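Local coordinates for chloramphenicol acetyltransferase (Bacteroides thetaiotaomicron, PDB 2I9D), which probably transfers an acetyl group from acetyl-CoA to the antibiotic chloramphenicol, as other chloramphenicol acetyltransferases do, at residues R73-P76 / V80-Y83; G39-R44 / F53-Y58; T33-C38 / I181-R186; A63-E66 / F70-R73. All blocks are in the same frame, centred on the assembly; numbering follows the deposited sequence.

Interaction 1. Residues R73-P76 / V80-Y83; sequences RIDP and VVLY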
loop_
_atom_site.group_PDB
_atom_site.type_symbol
_atom_site.label_atom_id
_atom_site.label_comp_id
_atom_site.label_asym_id
_atom_site.label_seq_id
_atom_site.Cartn_x
_atom_site.Cartn_y
_atom_site.Cartn_z
ATOM N N ARG A 73 20.464 1.781 -9.638
ATOM C CA ARG A 73 20.476 0.632 -8.744
ATOM C C ARG A 73 21.605 0.732 -7.721
ATOM O O ARG A 73 22.598 1.447 -7.931
ATOM C CB ARG A 73 20.626 -0.677 -9.535
ATOM C CG ARG A 73 19.578 -0.913 -10.595
ATOM C CD ARG A 73 18.193 -1.325 -10.018
ATOM N NE ARG A 73 17.216 -1.531 -11.099
ATOM C CZ ARG A 73 16.449 -0.582 -11.649
ATOM N NH1 ARG A 73 16.499 0.671 -11.233
ATOM N NH2 ARG A 73 15.590 -0.892 -12.602
ATOM N N ILE A 74 21.431 0.059 -6.591
ATOM C CA ILE A 74 22.514 -0.137 -5.654
ATOM C C ILE A 74 23.027 -1.516 -6.039
ATOM O O ILE A 74 22.313 -2.525 -5.851
ATOM C CB ILE A 74 22.053 -0.131 -4.172
ATOM C CG1 ILE A 74 21.358 1.192 -3.798
ATOM C CG2 ILE A 74 23.250 -0.440 -3.241
ATOM C CD1 ILE A 74 20.968 1.331 -2.308
ATOM N N ASP A 75 24.231 -1.565 -6.612
ATOM C CA ASP A 75 24.821 -2.832 -7.062
ATOM C C ASP A 75 25.221 -3.759 -5.893
ATOM O O ASP A 75 25.231 -3.325 -4.740
ATOM C CB ASP A 75 25.986 -2.561 -8.017
ATOM C CG ASP A 75 25.653 -2.897 -9.478
ATOM O OD1 ASP A 75 24.501 -3.327 -9.799
ATOM O OD2 ASP A 75 26.578 -2.737 -10.324
ATOM N N PRO A 76 25.508 -5.053 -6.182
ATOM C CA PRO A 76 25.871 -6.005 -5.113
ATOM C C PRO A 76 26.955 -5.498 -4.161
ATOM O O PRO A 76 26.899 -5.761 -2.974
ATOM C CB PRO A 76 26.355 -7.241 -5.882
ATOM C CG PRO A 76 25.702 -7.148 -7.212
ATOM C CD PRO A 76 25.438 -5.707 -7.507
ATOM N N VAL A 80 26.248 2.854 -6.088
ATOM C CA VAL A 80 25.232 3.392 -6.968
ATOM C C VAL A 80 25.699 3.300 -8.411
ATOM O O VAL A 80 26.786 3.776 -8.753
ATOM C CB VAL A 80 24.837 4.833 -6.591
ATOM C CG1 VAL A 80 23.816 5.419 -7.586
ATOM C CG2 VAL A 80 24.312 4.865 -5.164
ATOM N N VAL A 81 24.867 2.668 -9.241
ATOM C CA VAL A 81 25.119 2.482 -10.656
ATOM C C VAL A 81 23.908 2.883 -11.492
ATOM O O VAL A 81 22.779 2.887 -11.015
ATOM C CB VAL A 81 25.491 1.009 -10.976
ATOM C CG1 VAL A 81 26.784 0.620 -10.269
ATOM C CG2 VAL A 81 24.363 0.070 -10.574
ATOM N N LEU A 82 24.151 3.205 -12.752
ATOM C CA LEU A 82 23.089 3.512 -13.685
ATOM C C LEU A 82 23.250 2.545 -14.853
ATOM O O LEU A 82 24.275 2.569 -15.500
ATOM C CB LEU A 82 23.186 4.989 -14.134
ATOM C CG LEU A 82 22.403 5.439 -15.384
ATOM C CD1 LEU A 82 20.900 5.403 -15.158
ATOM C CD2 LEU A 82 22.825 6.838 -15.890
ATOM N N TYR A 83 22.261 1.687 -15.097
ATOM C CA TYR A 83 22.287 0.728 -16.217
ATOM C C TYR A 83 21.888 1.389 -17.547
ATOM O O TYR A 83 20.988 2.219 -17.572
ATOM C CB TYR A 83 21.383 -0.494 -15.929
ATOM C CG TYR A 83 21.976 -1.490 -14.945
ATOM C CD1 TYR A 83 22.663 -2.635 -15.383
ATOM C CD2 TYR A 83 21.881 -1.274 -13.577
ATOM C CE1 TYR A 83 23.223 -3.558 -14.438
ATOM C CE2 TYR A 83 22.435 -2.164 -12.651
ATOM C CZ TYR A 83 23.103 -3.296 -13.075
ATOM O OH TYR A 83 23.645 -4.144 -12.117
#
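D75, just past strand 72-74 where the hairpin turns, reaches across to V81 and Y83. Its CB lies 4.0 Å from CG1 of V81. One bond further out, D75 CG is 3.4 Å from CG2 of V81, so the carboxylate leans on both methyl branches and its chain runs nearly square to that of the valine. At the tip the two oxygens part company. OD1 accepts a hydrogen bond of 2.6 Å from OH of Y83, through the syn lone pair. This oxygen sits at the edge of the phenol ring, near its plane, and the carboxylate is turned 77° from the ring. OD2 lies 3.4 Å from CG1 of V81 and has a salt bridge to K5. With an alanine here, the Y83 hydroxyl would probably lose its acceptor and K5 its salt-bridge mate, and a gap would open beside V81.

R73 meets one side of the same ring. CG of R73 approaches CE2 of Y83 obliquely at 3.7 Å. The arginine chain then bends at chi2 (-74°) and carries its guanidinium away, to Y144 and L146. Two backbone bonds fix the strands: R73 N to V81 O and V81 N to R73 O, each 2.9 Å. They make R73 and V81 an antiparallel hydrogen-bonded pair, followed by I74 with V80 as a non-hydrogen-bonded one.

Strand 80-83 is the middle strand of a small antiparallel sheet, with strand 72-74 on one flank and strand 5-7 on the other. F19 of helix 16-22 packs on I74 and V80.

Interaction 2. Residues G39-R44 / F53-Y58; sequences GGARQR and FLHYLY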
loop_
_atom_site.group_PDB
_atom_site.type_symbol
_atom_site.label_atom_id
_atom_site.label_comp_id
_atom_site.label_asym_id
_atom_site.label_seq_id
_atom_site.Cartn_x
_atom_site.Cartn_y
_atom_site.Cartn_z
ATOM N N GLY A 39 -7.613 1.663 -22.765
ATOM C CA GLY A 39 -8.600 1.295 -23.787
ATOM C C GLY A 39 -8.005 1.103 -25.181
ATOM O O GLY A 39 -8.344 0.144 -25.875
ATOM N N GLY A 40 -7.111 2.016 -25.582
ATOM C CA GLY A 40 -6.389 1.918 -26.852
ATOM C C GLY A 40 -5.631 0.607 -27.047
ATOM O O GLY A 40 -5.897 -0.137 -28.010
ATOM N N ALA A 41 -4.698 0.316 -26.137
ATOM C CA ALA A 41 -3.916 -0.922 -26.222
ATOM C C ALA A 41 -4.800 -2.166 -26.205
ATOM O O ALA A 41 -4.497 -3.137 -26.869
ATOM C CB ALA A 41 -2.859 -0.985 -25.144
ATOM N N ARG A 42 -5.915 -2.133 -25.479
ATOM C CA ARG A 42 -6.819 -3.270 -25.490
ATOM C C ARG A 42 -7.485 -3.504 -26.853
ATOM O O ARG A 42 -7.633 -4.658 -27.290
ATOM C CB ARG A 42 -7.875 -3.178 -24.400
ATOM C CG ARG A 42 -7.934 -4.497 -23.663
ATOM C CD ARG A 42 -9.303 -4.988 -23.271
ATOM N NE ARG A 42 -9.176 -5.890 -22.112
ATOM C CZ ARG A 42 -8.684 -7.138 -22.140
ATOM N NH1 ARG A 42 -8.255 -7.691 -23.285
ATOM N NH2 ARG A 42 -8.619 -7.841 -21.004
ATOM N N GLN A 43 -7.904 -2.415 -27.505
ATOM C CA GLN A 43 -8.425 -2.487 -28.884
ATOM C C GLN A 43 -7.387 -2.997 -29.885
ATOM O O GLN A 43 -7.657 -3.936 -30.636
ATOM C CB GLN A 43 -8.993 -1.136 -29.343
ATOM C CG GLN A 43 -10.472 -0.975 -29.049
ATOM C CD GLN A 43 -10.733 -0.094 -27.823
ATOM O OE1 GLN A 43 -11.010 1.113 -27.961
ATOM N NE2 GLN A 43 -10.631 -0.689 -26.613
ATOM N N ARG A 44 -6.214 -2.372 -29.887
ATOM C CA ARG A 44 -5.089 -2.795 -30.721
ATOM C C ARG A 44 -4.719 -4.251 -30.546
ATOM O O ARG A 44 -4.410 -4.916 -31.530
ATOM C CB ARG A 44 -3.857 -1.936 -30.447
ATOM C CG ARG A 44 -4.093 -0.483 -30.719
ATOM C CD ARG A 44 -2.806 0.284 -30.824
ATOM N NE ARG A 44 -2.200 0.532 -29.522
ATOM C CZ ARG A 44 -2.546 1.520 -28.707
ATOM N NH1 ARG A 44 -3.516 2.370 -29.043
ATOM N NH2 ARG A 44 -1.914 1.660 -27.547
ATOM N N PHE A 53 -1.552 -8.425 -22.174
ATOM C CA PHE A 53 -0.451 -8.519 -21.191
ATOM C C PHE A 53 0.902 -7.969 -21.703
ATOM O O PHE A 53 1.570 -7.185 -21.029
ATOM C CB PHE A 53 -0.324 -9.969 -20.673
ATOM C CG PHE A 53 0.928 -10.219 -19.891
ATOM C CD1 PHE A 53 1.068 -9.720 -18.579
ATOM C CD2 PHE A 53 1.989 -10.924 -20.459
ATOM C CE1 PHE A 53 2.244 -9.940 -17.850
ATOM C CE2 PHE A 53 3.157 -11.159 -19.728
ATOM C CZ PHE A 53 3.287 -10.654 -18.422
ATOM N N LEU A 54 1.284 -8.361 -22.916
ATOM C CA LEU A 54 2.526 -7.911 -23.518
ATOM C C LEU A 54 2.480 -6.453 -23.941
ATOM O O LEU A 54 3.525 -5.785 -23.975
ATOM C CB LEU A 54 2.944 -8.832 -24.691
ATOM C CG LEU A 54 3.352 -10.249 -24.240
ATOM C CD1 LEU A 54 3.539 -11.190 -25.437
ATOM C CD2 LEU A 54 4.589 -10.214 -23.327
ATOM N N HIS A 55 1.283 -5.950 -24.243
ATOM C CA HIS A 55 1.119 -4.520 -24.530
ATOM C C HIS A 55 1.396 -3.633 -23.309
ATOM O O HIS A 55 2.109 -2.656 -23.419
ATOM C CB HIS A 55 -0.271 -4.218 -25.104
ATOM C CG HIS A 55 -0.382 -4.443 -26.577
ATOM N ND1 HIS A 55 -0.512 -3.405 -27.485
ATOM C CD2 HIS A 55 -0.389 -5.587 -27.307
ATOM C CE1 HIS A 55 -0.593 -3.901 -28.707
ATOM N NE2 HIS A 55 -0.520 -5.220 -28.625
ATOM N N TYR A 56 0.829 -3.961 -22.148
ATOM C CA TYR A 56 1.131 -3.168 -20.954
ATOM C C TYR A 56 2.487 -3.482 -20.334
ATOM O O TYR A 56 3.103 -2.605 -19.731
ATOM C CB TYR A 56 -0.018 -3.132 -19.929
ATOM C CG TYR A 56 -0.385 -4.414 -19.208
ATOM C CD1 TYR A 56 0.455 -4.971 -18.211
ATOM C CD2 TYR A 56 -1.609 -5.028 -19.453
ATOM C CE1 TYR A 56 0.079 -6.140 -17.520
ATOM C CE2 TYR A 56 -1.992 -6.192 -18.767
ATOM C CZ TYR A 56 -1.154 -6.728 -17.807
ATOM O OH TYR A 56 -1.551 -7.864 -17.150
ATOM N N LEU A 57 2.973 -4.707 -20.546
ATOM C CA LEU A 57 4.310 -5.071 -20.101
ATOM C C LEU A 57 5.336 -4.202 -20.829
ATOM O O LEU A 57 6.278 -3.655 -20.214
ATOM C CB LEU A 57 4.580 -6.569 -20.313
ATOM C CG LEU A 57 5.775 -7.165 -19.551
ATOM C CD1 LEU A 57 5.438 -7.229 -18.056
ATOM C CD2 LEU A 57 6.157 -8.588 -20.060
ATOM N N TYR A 58 5.141 -4.058 -22.135
ATOM C CA TYR A 58 5.994 -3.187 -22.925
ATOM C C TYR A 58 5.930 -1.727 -22.457
ATOM O O TYR A 58 6.975 -1.076 -22.279
ATOM C CB TYR A 58 5.635 -3.269 -24.416
ATOM C CG TYR A 58 6.486 -2.346 -25.244
ATOM C CD1 TYR A 58 7.832 -2.617 -25.435
ATOM C CD2 TYR A 58 5.967 -1.176 -25.782
ATOM C CE1 TYR A 58 8.645 -1.774 -26.174
ATOM C CE2 TYR A 58 6.777 -0.313 -26.539
ATOM C CZ TYR A 58 8.123 -0.630 -26.717
ATOM O OH TYR A 58 8.956 0.187 -27.456
#
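R44 N donates to G40 O at 2.9 Å. This backbone bond belongs to the first turns of helix 39-47, which brings R44 and A41 to the same side, facing H55. No polar bond links the two helices here. The contact is packing around the imidazole.

H55 points at the neighbouring helix. Its CG stands anti to the carbonyl carbon (chi1 -84°), and this sets the ring beside A41. One ring face lies under the carbonyl oxygen of A41, with A41 O 4.0 Å from H55 ND1 and displaced toward the rim. The methyl CB of A41 sits 4.1 Å from CB of H55. Further along, R44 CB meets H55 CE1 at 4.2 Å from an oblique direction.

The rest of R44 turns back on its own helix. The chain bends at chi3 (-76°) and lays one guanidinium face against the G40-A41 peptide, with G40 C and A41 N 3.3 Å from its plane and toward its rim. A beta carbon on G40 would run into NH1 of R44, so the glycine suits this fold-back. NE of R44 stays 4.7 Å from ND1 of H55, and the two are not in contact.

The small A41 side chain lets the backbones come close, 6.4 Å between CA of A41 and CA of H55. Helix 52-66 has helix 39-47 on one flank and helix 111-124 on another, where F111 meets the H55 ring. F53 and L57 rest on strands 87-93 and 146-151.

Interaction 3. Residues T33-C38 / I181-R186; sequences TSEVEC and IIREGR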
loop_
_atom_site.group_PDB
_atom_site.type_symbol
_atom_site.label_atom_id
_atom_site.label_comp_id
_atom_site.label_asym_id
_atom_site.label_seq_id
_atom_site.Cartn_x
_atom_site.Cartn_y
_atom_site.Cartn_z
ATOM N N THR A 33 0.327 3.083 -5.710
ATOM C CA THR A 33 -0.595 2.549 -6.715
ATOM C C THR A 33 -1.342 3.692 -7.412
ATOM O O THR A 33 -1.807 4.636 -6.755
ATOM C CB THR A 33 -1.610 1.582 -6.088
ATOM O OG1 THR A 33 -0.897 0.629 -5.302
ATOM C CG2 THR A 33 -2.430 0.868 -7.166
ATOM N N SER A 34 -1.466 3.601 -8.729
ATOM C CA SER A 34 -2.251 4.565 -9.488
ATOM C C SER A 34 -2.986 3.819 -10.588
ATOM O O SER A 34 -2.831 2.612 -10.713
ATOM C CB SER A 34 -1.354 5.688 -10.065
ATOM O OG SER A 34 -2.118 6.621 -10.824
ATOM N N GLU A 35 -3.795 4.519 -11.374
ATOM C CA GLU A 35 -4.586 3.882 -12.421
ATOM C C GLU A 35 -4.284 4.537 -13.741
ATOM O O GLU A 35 -4.012 5.735 -13.783
ATOM C CB GLU A 35 -6.079 3.912 -12.107
ATOM C CG GLU A 35 -6.618 5.239 -11.596
ATOM C CD GLU A 35 -8.140 5.306 -11.614
ATOM O OE1 GLU A 35 -8.783 4.744 -10.682
ATOM O OE2 GLU A 35 -8.677 5.924 -12.575
ATOM N N VAL A 36 -4.242 3.737 -14.803
ATOM C CA VAL A 36 -3.987 4.254 -16.127
ATOM C C VAL A 36 -5.103 3.811 -17.044
ATOM O O VAL A 36 -5.667 2.708 -16.887
ATOM C CB VAL A 36 -2.610 3.793 -16.758
ATOM C CG1 VAL A 36 -1.414 4.390 -16.025
ATOM C CG2 VAL A 36 -2.509 2.252 -16.899
ATOM N N GLU A 37 -5.408 4.679 -18.007
ATOM C CA GLU A 37 -6.277 4.317 -19.120
ATOM C C GLU A 37 -5.513 3.431 -20.047
ATOM O O GLU A 37 -4.324 3.632 -20.261
ATOM C CB GLU A 37 -6.753 5.556 -19.874
ATOM C CG GLU A 37 -7.948 6.177 -19.220
ATOM C CD GLU A 37 -8.490 7.377 -20.000
ATOM O OE1 GLU A 37 -8.425 7.357 -21.253
ATOM O OE2 GLU A 37 -8.986 8.318 -19.339
ATOM N N CYS A 38 -6.205 2.439 -20.587
ATOM C CA CYS A 38 -5.575 1.435 -21.428
ATOM C C CYS A 38 -6.545 0.906 -22.491
ATOM O O CYS A 38 -6.328 -0.183 -23.040
ATOM C CB CYS A 38 -5.047 0.288 -20.548
ATOM S SG CYS A 38 -6.280 -0.380 -19.433
ATOM N N ILE A 181 -10.697 -2.533 -16.284
ATOM C CA ILE A 181 -12.070 -2.391 -15.865
ATOM C C ILE A 181 -12.644 -1.066 -16.409
ATOM O O ILE A 181 -11.936 -0.056 -16.523
ATOM C CB ILE A 181 -12.109 -2.535 -14.322
ATOM C CG1 ILE A 181 -12.546 -3.946 -13.953
ATOM C CG2 ILE A 181 -12.974 -1.500 -13.642
ATOM C CD1 ILE A 181 -12.381 -4.243 -12.476
ATOM N N ILE A 182 -13.902 -1.106 -16.818
ATOM C CA ILE A 182 -14.605 0.104 -17.263
ATOM C C ILE A 182 -15.028 0.963 -16.067
ATOM O O ILE A 182 -15.753 0.506 -15.190
ATOM C CB ILE A 182 -15.776 -0.227 -18.248
ATOM C CG1 ILE A 182 -15.183 -0.521 -19.628
ATOM C CG2 ILE A 182 -16.743 0.956 -18.388
ATOM C CD1 ILE A 182 -15.965 -1.476 -20.405
ATOM N N ARG A 183 -14.491 2.179 -16.019
ATOM C CA ARG A 183 -14.860 3.184 -15.027
ATOM C C ARG A 183 -15.263 4.477 -15.724
ATOM O O ARG A 183 -14.452 5.109 -16.420
ATOM C CB ARG A 183 -13.711 3.479 -14.062
ATOM C CG ARG A 183 -13.926 2.932 -12.665
ATOM C CD ARG A 183 -12.988 1.779 -12.419
ATOM N NE ARG A 183 -13.132 1.189 -11.088
ATOM C CZ ARG A 183 -12.521 1.631 -9.992
ATOM N NH1 ARG A 183 -11.720 2.697 -10.044
ATOM N NH2 ARG A 183 -12.722 1.002 -8.839
ATOM N N GLU A 184 -16.520 4.864 -15.510
ATOM C CA GLU A 184 -17.150 6.001 -16.195
ATOM C C GLU A 184 -16.920 5.960 -17.717
ATOM O O GLU A 184 -16.432 6.912 -18.318
ATOM C CB GLU A 184 -16.707 7.322 -15.548
ATOM C CG GLU A 184 -16.931 7.316 -14.027
ATOM C CD GLU A 184 -16.800 8.709 -13.410
ATOM O OE1 GLU A 184 -17.768 9.498 -13.541
ATOM O OE2 GLU A 184 -15.743 9.004 -12.800
ATOM N N GLY A 185 -17.236 4.812 -18.310
ATOM C CA GLY A 185 -17.097 4.606 -19.752
ATOM C C GLY A 185 -15.698 4.401 -20.330
ATOM O O GLY A 185 -15.582 4.211 -21.549
ATOM N N ARG A 186 -14.649 4.437 -19.486
ATOM C CA ARG A 186 -13.250 4.249 -19.928
ATOM C C ARG A 186 -12.560 3.046 -19.274
ATOM O O ARG A 186 -12.748 2.757 -18.081
ATOM C CB ARG A 186 -12.410 5.511 -19.718
ATOM C CG ARG A 186 -13.158 6.811 -20.081
ATOM C CD ARG A 186 -12.313 7.798 -20.896
ATOM N NE ARG A 186 -12.104 7.337 -22.276
ATOM C CZ ARG A 186 -12.717 7.836 -23.353
ATOM N NH1 ARG A 186 -13.592 8.836 -23.238
ATOM N NH2 ARG A 186 -12.442 7.337 -24.556
#
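E35 and R183 meet at about a right angle, while E37 and R186 cross obliquely. These two acid-base pairs make up the contact. E35 comes to R183 with OE1, 3.6 Å from NH1. The oxygen lies at the guanidinium edge, near its plane, but the carboxylate is turned 54° from it. The E35 chain starts with CG between the backbone N and the carbonyl carbon (chi1 45°) and then runs extended. The salt bridge is long, and OE1 has a stronger partner in R183 of the second subunit. The R183 guanidinium of the same chain also makes a cation-pi contact with Y156.

E37 and R186 are set differently. Their flat groups are only 18° from parallel, yet OE1 of E37 stands well out of the guanidinium plane, 3.8 Å from NE of R186. No N-H points at it. OE2 instead lies beside the chain, 3.7 Å from CD of R186. Replacing the acid by a glutamine here would probably leave the R186 charge without its nearby mate.

Both arginines frame a type I' turn from R183 to R186, which joins strands 174-183 and 186-196. Strand 29-37 borders 186-196, so E35 reaches past that strand to R183.

The chemistry is loose electrostatic pairing at the surface, with no hydrogen bond across. At E35 it becomes part of the subunit interface; at E37 charge attraction alone is likely to be modest.

Interaction 4. Residues A63-E66 / F70-R73; sequences AANE and FRYR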
loop_
_atom_site.group_PDB
_atom_site.type_symbol
_atom_site.label_atom_id
_atom_site.label_comp_id
_atom_site.label_asym_id
_atom_site.label_seq_id
_atom_site.Cartn_x
_atom_site.Cartn_y
_atom_site.Cartn_z
ATOM N N ALA A 63 8.716 2.837 -20.305
ATOM C CA ALA A 63 8.763 3.990 -19.386
ATOM C C ALA A 63 9.965 3.970 -18.426
ATOM O O ALA A 63 10.549 5.014 -18.119
ATOM C CB ALA A 63 7.448 4.118 -18.616
ATOM N N ALA A 64 10.342 2.774 -17.971
ATOM C CA ALA A 64 11.454 2.602 -17.023
ATOM C C ALA A 64 12.790 2.868 -17.720
ATOM O O ALA A 64 13.736 3.417 -17.133
ATOM C CB ALA A 64 11.429 1.201 -16.432
ATOM N N ASN A 65 12.862 2.455 -18.977
ATOM C CA ASN A 65 14.022 2.740 -19.793
ATOM C C ASN A 65 14.119 4.219 -20.135
ATOM O O ASN A 65 15.223 4.787 -20.072
ATOM C CB ASN A 65 14.006 1.866 -21.035
ATOM C CG ASN A 65 14.593 0.499 -20.766
ATOM O OD1 ASN A 65 15.807 0.350 -20.711
ATOM N ND2 ASN A 65 13.736 -0.500 -20.575
ATOM N N GLU A 66 12.969 4.851 -20.413
ATOM C CA GLU A 66 12.953 6.246 -20.895
ATOM C C GLU A 66 13.109 7.322 -19.841
ATOM O O GLU A 66 13.466 8.442 -20.182
ATOM C CB GLU A 66 11.759 6.534 -21.815
ATOM C CG GLU A 66 11.896 5.856 -23.168
ATOM C CD GLU A 66 10.774 6.200 -24.153
ATOM O OE1 GLU A 66 9.891 7.021 -23.817
ATOM O OE2 GLU A 66 10.782 5.645 -25.273
ATOM N N PHE A 70 14.794 5.649 -13.131
ATOM C CA PHE A 70 14.315 4.277 -12.958
ATOM C C PHE A 70 15.354 3.225 -13.360
ATOM O O PHE A 70 15.081 2.033 -13.315
ATOM C CB PHE A 70 12.974 4.082 -13.714
ATOM C CG PHE A 70 11.809 4.819 -13.069
ATOM C CD1 PHE A 70 10.925 4.145 -12.217
ATOM C CD2 PHE A 70 11.621 6.192 -13.292
ATOM C CE1 PHE A 70 9.866 4.817 -11.598
ATOM C CE2 PHE A 70 10.572 6.885 -12.683
ATOM C CZ PHE A 70 9.687 6.199 -11.827
ATOM N N ARG A 71 16.547 3.681 -13.742
ATOM C CA ARG A 71 17.643 2.815 -14.169
ATOM C C ARG A 71 18.747 2.746 -13.122
ATOM O O ARG A 71 19.731 2.021 -13.307
ATOM C CB ARG A 71 18.205 3.310 -15.510
ATOM C CG ARG A 71 17.267 2.997 -16.709
ATOM C CD ARG A 71 18.003 2.978 -18.046
ATOM N NE ARG A 71 17.752 4.206 -18.779
ATOM C CZ ARG A 71 18.583 5.236 -18.846
ATOM N NH1 ARG A 71 19.763 5.190 -18.259
ATOM N NH2 ARG A 71 18.221 6.316 -19.514
ATOM N N TYR A 72 18.592 3.532 -12.049
ATOM C CA TYR A 72 19.561 3.591 -10.969
ATOM C C TYR A 72 19.351 2.417 -10.029
ATOM O O TYR A 72 18.195 2.106 -9.671
ATOM C CB TYR A 72 19.418 4.896 -10.180
ATOM C CG TYR A 72 20.042 6.098 -10.866
ATOM C CD1 TYR A 72 21.215 6.672 -10.383
ATOM C CD2 TYR A 72 19.451 6.650 -12.028
ATOM C CE1 TYR A 72 21.778 7.769 -11.029
ATOM C CE2 TYR A 72 20.008 7.729 -12.679
ATOM C CZ TYR A 72 21.172 8.290 -12.180
ATOM O OH TYR A 72 21.707 9.383 -12.835
ATOM N N ARG A 73 20.464 1.781 -9.638
ATOM C CA ARG A 73 20.476 0.632 -8.744
ATOM C C ARG A 73 21.605 0.732 -7.721
ATOM O O ARG A 73 22.598 1.447 -7.931
ATOM C CB ARG A 73 20.626 -0.677 -9.535
ATOM C CG ARG A 73 19.578 -0.913 -10.595
ATOM C CD ARG A 73 18.193 -1.325 -10.018
ATOM N NE ARG A 73 17.216 -1.531 -11.099
ATOM C CZ ARG A 73 16.449 -0.582 -11.649
ATOM N NH1 ARG A 73 16.499 0.671 -11.233
ATOM N NH2 ARG A 73 15.590 -0.892 -12.602
#
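A64 meets F70 and R71 as the chain doubles back after helix 52-66. Its carbonyl oxygen does most of the touching: A64 O lies 3.6 Å from CB of F70 and equally near CG of R71. The methyl adds a light apolar contact, A64 CB to F70 CB at 4.3 Å. The F70 ring itself leads off to stack on F208. The F70 side chain is about 10 Å from that of H197, the predicted proton acceptor.

N65 follows, and its backbone carries the main polar bond. NE of R71 donates to N65 O at 2.9 Å, nearly straight at 168°. The donor lies in the carbonyl plane, on a lone pair, and the oxygen is within the guanidinium plane. NH2 of R71 adds a weak second bond to the same oxygen, 3.4 Å away. The bend at chi3 (-103°) turns the arginine tip back to the helix. Its NH1 goes to the carbonyl of Y83, so one guanidinium ties the helix end to strand 80-83. The N65 side chain starts away from the turn; its ND2 bonds to L61 O and its OD1 to I86 N.

Beyond the turn, the carbonyl of F70 is gripped end-on by R73: NH1 at 2.9 Å and NH2 at 3.1 Å both donate to F70 O. NH1 also bonds to Y72 O. The turn is thus fastened to the strand that follows.

The contact is the link from helix 52-66 into strand 72-74. Helix 202-216 packs on A63 and F70, strand 146-151 on A64.

All four contacts belong to the chloramphenicol acetyltransferase fold. Interaction 3 joins chain parts 143 residues apart, and the other three are nested inside that loop. Interaction 2 opens just after strand 29-37, and its second helix, 52-66, runs on into interaction 4, with centres 20 Å apart. Interaction 4 passes directly into interaction 1: they share R73 and strand 72-74, touch through R71 and strand 80-83, and have centres 11 Å apart. Interactions 1 and 3 lie on opposite sides of the chain's centre, 34 Å between centres. Helix 52-66 therefore connects the small three-stranded sheet to the region beside the large mixed sheet, whose edge strand 29-37 meets another subunit.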